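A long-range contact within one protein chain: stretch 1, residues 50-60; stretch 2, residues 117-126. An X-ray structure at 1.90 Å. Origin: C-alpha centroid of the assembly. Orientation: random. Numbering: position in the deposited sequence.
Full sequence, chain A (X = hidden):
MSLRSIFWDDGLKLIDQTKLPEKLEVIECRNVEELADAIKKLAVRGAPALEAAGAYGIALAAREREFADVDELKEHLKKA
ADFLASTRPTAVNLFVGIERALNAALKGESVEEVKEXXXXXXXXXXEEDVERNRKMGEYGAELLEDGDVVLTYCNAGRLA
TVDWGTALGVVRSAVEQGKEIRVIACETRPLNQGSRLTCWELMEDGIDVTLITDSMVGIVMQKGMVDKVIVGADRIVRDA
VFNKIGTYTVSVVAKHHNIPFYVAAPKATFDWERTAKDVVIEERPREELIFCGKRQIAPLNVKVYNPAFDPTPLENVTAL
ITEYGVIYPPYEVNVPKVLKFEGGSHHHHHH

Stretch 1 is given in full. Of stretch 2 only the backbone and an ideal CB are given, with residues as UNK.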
# COMPACT_ATOMS: atom_id res chain seq x y z
N LEU A 50 -16.15 14.75 14.67
CA LEU A 50 -15.49 15.98 15.06
C LEU A 50 -16.48 17.09 15.30
O LEU A 50 -16.22 18.02 16.08
CB LEU A 50 -14.48 16.41 14.00
CG LEU A 50 -13.20 15.58 14.03
CD1 LEU A 50 -12.29 16.03 12.89
CD2 LEU A 50 -12.49 15.73 15.38
N GLU A 51 -17.62 17.03 14.60
CA GLU A 51 -18.63 18.05 14.79
C GLU A 51 -19.21 17.84 16.17
O GLU A 51 -19.39 18.78 16.94
CB GLU A 51 -19.75 17.94 13.75
CG GLU A 51 -20.73 19.11 13.85
CD GLU A 51 -22.01 18.86 13.11
OE1 GLU A 51 -22.20 17.74 12.62
OE2 GLU A 51 -22.85 19.79 13.03
N ALA A 52 -19.51 16.58 16.48
CA ALA A 52 -20.07 16.23 17.78
C ALA A 52 -19.04 16.54 18.87
O ALA A 52 -19.40 16.95 19.98
CB ALA A 52 -20.46 14.73 17.79
N ALA A 53 -17.75 16.37 18.56
CA ALA A 53 -16.70 16.68 19.53
C ALA A 53 -16.72 18.19 19.83
O ALA A 53 -16.62 18.60 21.00
CB ALA A 53 -15.33 16.28 18.99
N GLY A 54 -16.84 19.00 18.78
CA GLY A 54 -16.90 20.43 18.95
C GLY A 54 -18.06 20.86 19.84
O GLY A 54 -17.88 21.66 20.76
N ALA A 55 -19.25 20.31 19.58
CA ALA A 55 -20.45 20.64 20.36
C ALA A 55 -20.39 20.13 21.80
O ALA A 55 -20.72 20.85 22.73
CB ALA A 55 -21.70 20.09 19.67
N TYR A 56 -19.98 18.88 21.98
CA TYR A 56 -19.89 18.35 23.34
C TYR A 56 -18.80 19.11 24.07
O TYR A 56 -18.83 19.22 25.30
CB TYR A 56 -19.56 16.85 23.34
CG TYR A 56 -20.73 15.96 22.99
CD1 TYR A 56 -21.95 16.08 23.65
CD2 TYR A 56 -20.60 14.96 22.03
CE1 TYR A 56 -23.02 15.22 23.37
CE2 TYR A 56 -21.65 14.09 21.75
CZ TYR A 56 -22.85 14.21 22.42
OH TYR A 56 -23.87 13.34 22.13
N GLY A 57 -17.84 19.63 23.30
CA GLY A 57 -16.75 20.39 23.90
C GLY A 57 -17.29 21.57 24.68
O GLY A 57 -16.86 21.82 25.80
N ILE A 58 -18.24 22.29 24.07
CA ILE A 58 -18.88 23.45 24.69
C ILE A 58 -19.71 23.03 25.90
O ILE A 58 -19.71 23.72 26.92
CB ILE A 58 -19.80 24.19 23.65
CG1 ILE A 58 -18.97 24.67 22.45
CG2 ILE A 58 -20.57 25.33 24.32
CD1 ILE A 58 -17.73 25.53 22.80
N ALA A 59 -20.41 21.90 25.81
CA ALA A 59 -21.20 21.41 26.94
C ALA A 59 -20.22 21.06 28.05
O ALA A 59 -20.48 21.28 29.24
CB ALA A 59 -22.00 20.18 26.54
N LEU A 60 -19.08 20.50 27.66
CA LEU A 60 -18.05 20.13 28.61
C LEU A 60 -17.47 21.40 29.26
O LEU A 60 -17.42 21.51 30.47
CB LEU A 60 -16.94 19.35 27.90
CG LEU A 60 -15.72 18.92 28.73
CD1 LEU A 60 -16.18 18.17 29.99
CD2 LEU A 60 -14.82 18.03 27.89
N UNK A 117 -28.68 24.09 27.74
CA UNK A 117 -28.77 24.42 26.33
C UNK A 117 -27.54 23.96 25.54
O UNK A 117 -27.67 23.53 24.39
CB UNK A 117 -28.96 25.93 26.17
N UNK A 118 -26.37 24.05 26.16
CA UNK A 118 -25.14 23.63 25.49
C UNK A 118 -25.25 22.14 25.21
O UNK A 118 -25.15 21.73 24.05
CB UNK A 118 -23.90 23.94 26.33
N UNK A 119 -25.49 21.36 26.26
CA UNK A 119 -25.61 19.91 26.14
C UNK A 119 -26.72 19.47 25.19
O UNK A 119 -26.55 18.52 24.42
CB UNK A 119 -25.86 19.30 27.52
N UNK A 120 -27.85 20.15 25.26
CA UNK A 120 -28.98 19.82 24.42
C UNK A 120 -28.70 20.01 22.91
O UNK A 120 -29.10 19.19 22.08
CB UNK A 120 -30.18 20.68 24.84
N UNK A 121 -28.00 21.09 22.56
CA UNK A 121 -27.66 21.34 21.16
C UNK A 121 -26.67 20.26 20.69
O UNK A 121 -26.82 19.70 19.61
CB UNK A 121 -27.07 22.74 20.98
N UNK A 122 -25.68 19.96 21.52
CA UNK A 122 -24.69 18.94 21.19
C UNK A 122 -25.36 17.58 20.99
O UNK A 122 -25.03 16.85 20.04
CB UNK A 122 -23.63 18.85 22.29
N UNK A 123 -26.30 17.22 21.87
CA UNK A 123 -26.98 15.93 21.73
C UNK A 123 -27.86 15.88 20.49
O UNK A 123 -27.99 14.84 19.86
CB UNK A 123 -27.83 15.64 22.97
N UNK A 124 -28.45 17.02 20.14
CA UNK A 124 -29.29 17.10 18.96
C UNK A 124 -28.45 16.93 17.69
O UNK A 124 -28.84 16.23 16.76
CB UNK A 124 -30.04 18.43 18.93
N UNK A 125 -27.28 17.57 17.66
CA UNK A 125 -26.41 17.47 16.51
C UNK A 125 -25.92 16.04 16.31
O UNK A 125 -25.82 15.57 15.18
CB UNK A 125 -25.22 18.42 16.66
N UNK A 126 -25.61 15.34 17.41
CA UNK A 126 -25.13 13.96 17.32
C UNK A 126 -26.26 13.05 16.82
O UNK A 126 -26.04 12.16 16.01
CB UNK A 126 -24.61 13.48 18.68

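The two helices run nearly antiparallel, at 164°, with axes only 7.9 Å apart at closest approach. Such closeness favours small side chains where the CB already lies at contact distance.

Position 117 has nothing of stretch 1 within reach of its CB, so many residues would do; it is L117, which makes no contact here.

At position 118 the CB points toward stretch 1, its ideal place 3.8 Å from A59 CA and 4.1 Å from I58 CG2. The A59 backbone and the I58 methyl leave little room, and a small apolar residue suits best. A118 fills it, with its CB 3.7 Å from A59 CA and 4.2 Å from I58 CG2.

Position 119 starts sideways beside A59, where the ring edge of Y56 offers an apolar surface to a longer side chain; leucine, methionine or isoleucine would be reasonable. L119, with chi1 t and chi2 p, brings CD1 to 4.3 Å from Y56 CE1, near the ring plane, while A59 CB packs 3.6 Å from L119 CA.

Positions 120 and 124 point away and 121 lies sideways with no partner in range, so polar or charged chains are acceptable; R120, K124 and E121 make no contact.

Position 122 is the tightest. Its ideal CB lies 3.5 Å from A55 CB and 3.5 Å from Y56 CD1, already at contact distance, so alanine or glycine is expected. A122 meets both and lets the backbones approach to 4.6 Å between A55 CA and A122 CA.

At position 123 CA-to-CB points away, yet the ideal CB is 4.7 Å from Y56 OH. A flexible chain could lay its methylenes by the ring and carry a polar end onward. E123 does so: its CG is 4.0 Å from Y56 CE1, and a water links the two side chains, 3.2 Å from Y56 OH and, through a weak bond, 3.4 Å from E123 OE2.

Position 125 points toward stretch 1 between A55 CB and the carboxylate of E51. An apolar chain could cover the alanine, while a basic one could answer the charge. The residue is L125, whose CD1 packs 3.8 Å from A55 CB. L125 CD2 comes 4.1 Å from E51 OE2 without offering it a hydrogen bond; a water donates to E51 OE1 at 2.9 Å and to the backbone L125 O at 2.5 Å.

The ideal CB of position 126 lies 3.5 Å from Y56 OH and 4.4 Å from A52 CB, so a small residue fits. A126 completes the hole formed with L119, A122 and E123, into which Y56 inserts as a knob.

Stretch 2 117-126: LALREAEKLA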
# COMPACT_ATOMS: atom_id res chain seq x y z
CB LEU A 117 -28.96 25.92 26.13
CG LEU A 117 -30.33 26.46 26.53
CD1 LEU A 117 -30.43 27.93 26.19
CD2 LEU A 117 -31.41 25.65 25.83
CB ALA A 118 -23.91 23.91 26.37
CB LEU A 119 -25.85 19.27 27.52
CG LEU A 119 -26.04 17.74 27.53
CD1 LEU A 119 -24.91 17.04 26.75
CD2 LEU A 119 -26.07 17.23 28.98
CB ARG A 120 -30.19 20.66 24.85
CG ARG A 120 -31.41 20.49 23.99
CD ARG A 120 -32.63 21.04 24.71
NE ARG A 120 -33.77 21.21 23.81
CZ ARG A 120 -34.95 21.69 24.21
NH1 ARG A 120 -35.13 22.03 25.48
NH2 ARG A 120 -35.94 21.84 23.33
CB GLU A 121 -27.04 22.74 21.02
CG GLU A 121 -26.61 23.13 19.60
CD GLU A 121 -27.78 23.26 18.62
OE1 GLU A 121 -28.94 23.13 19.05
OE2 GLU A 121 -27.53 23.49 17.40
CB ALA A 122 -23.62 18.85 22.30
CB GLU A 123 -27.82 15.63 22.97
CG GLU A 123 -26.97 15.51 24.21
CD GLU A 123 -27.67 14.79 25.34
OE1 GLU A 123 -28.70 15.30 25.83
OE2 GLU A 123 -27.19 13.70 25.72
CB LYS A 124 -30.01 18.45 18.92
CG LYS A 124 -30.80 18.74 17.64
CD LYS A 124 -31.19 20.22 17.61
CE LYS A 124 -32.00 20.61 16.38
NZ LYS A 124 -32.18 22.10 16.37
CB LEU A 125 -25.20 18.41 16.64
CG LEU A 125 -25.49 19.91 16.64
CD1 LEU A 125 -24.18 20.67 16.81
CD2 LEU A 125 -26.17 20.32 15.33
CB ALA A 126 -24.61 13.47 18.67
O HOH W 1 -24.82 16.52 13.10
O HOH W 2 -25.62 11.35 23.91
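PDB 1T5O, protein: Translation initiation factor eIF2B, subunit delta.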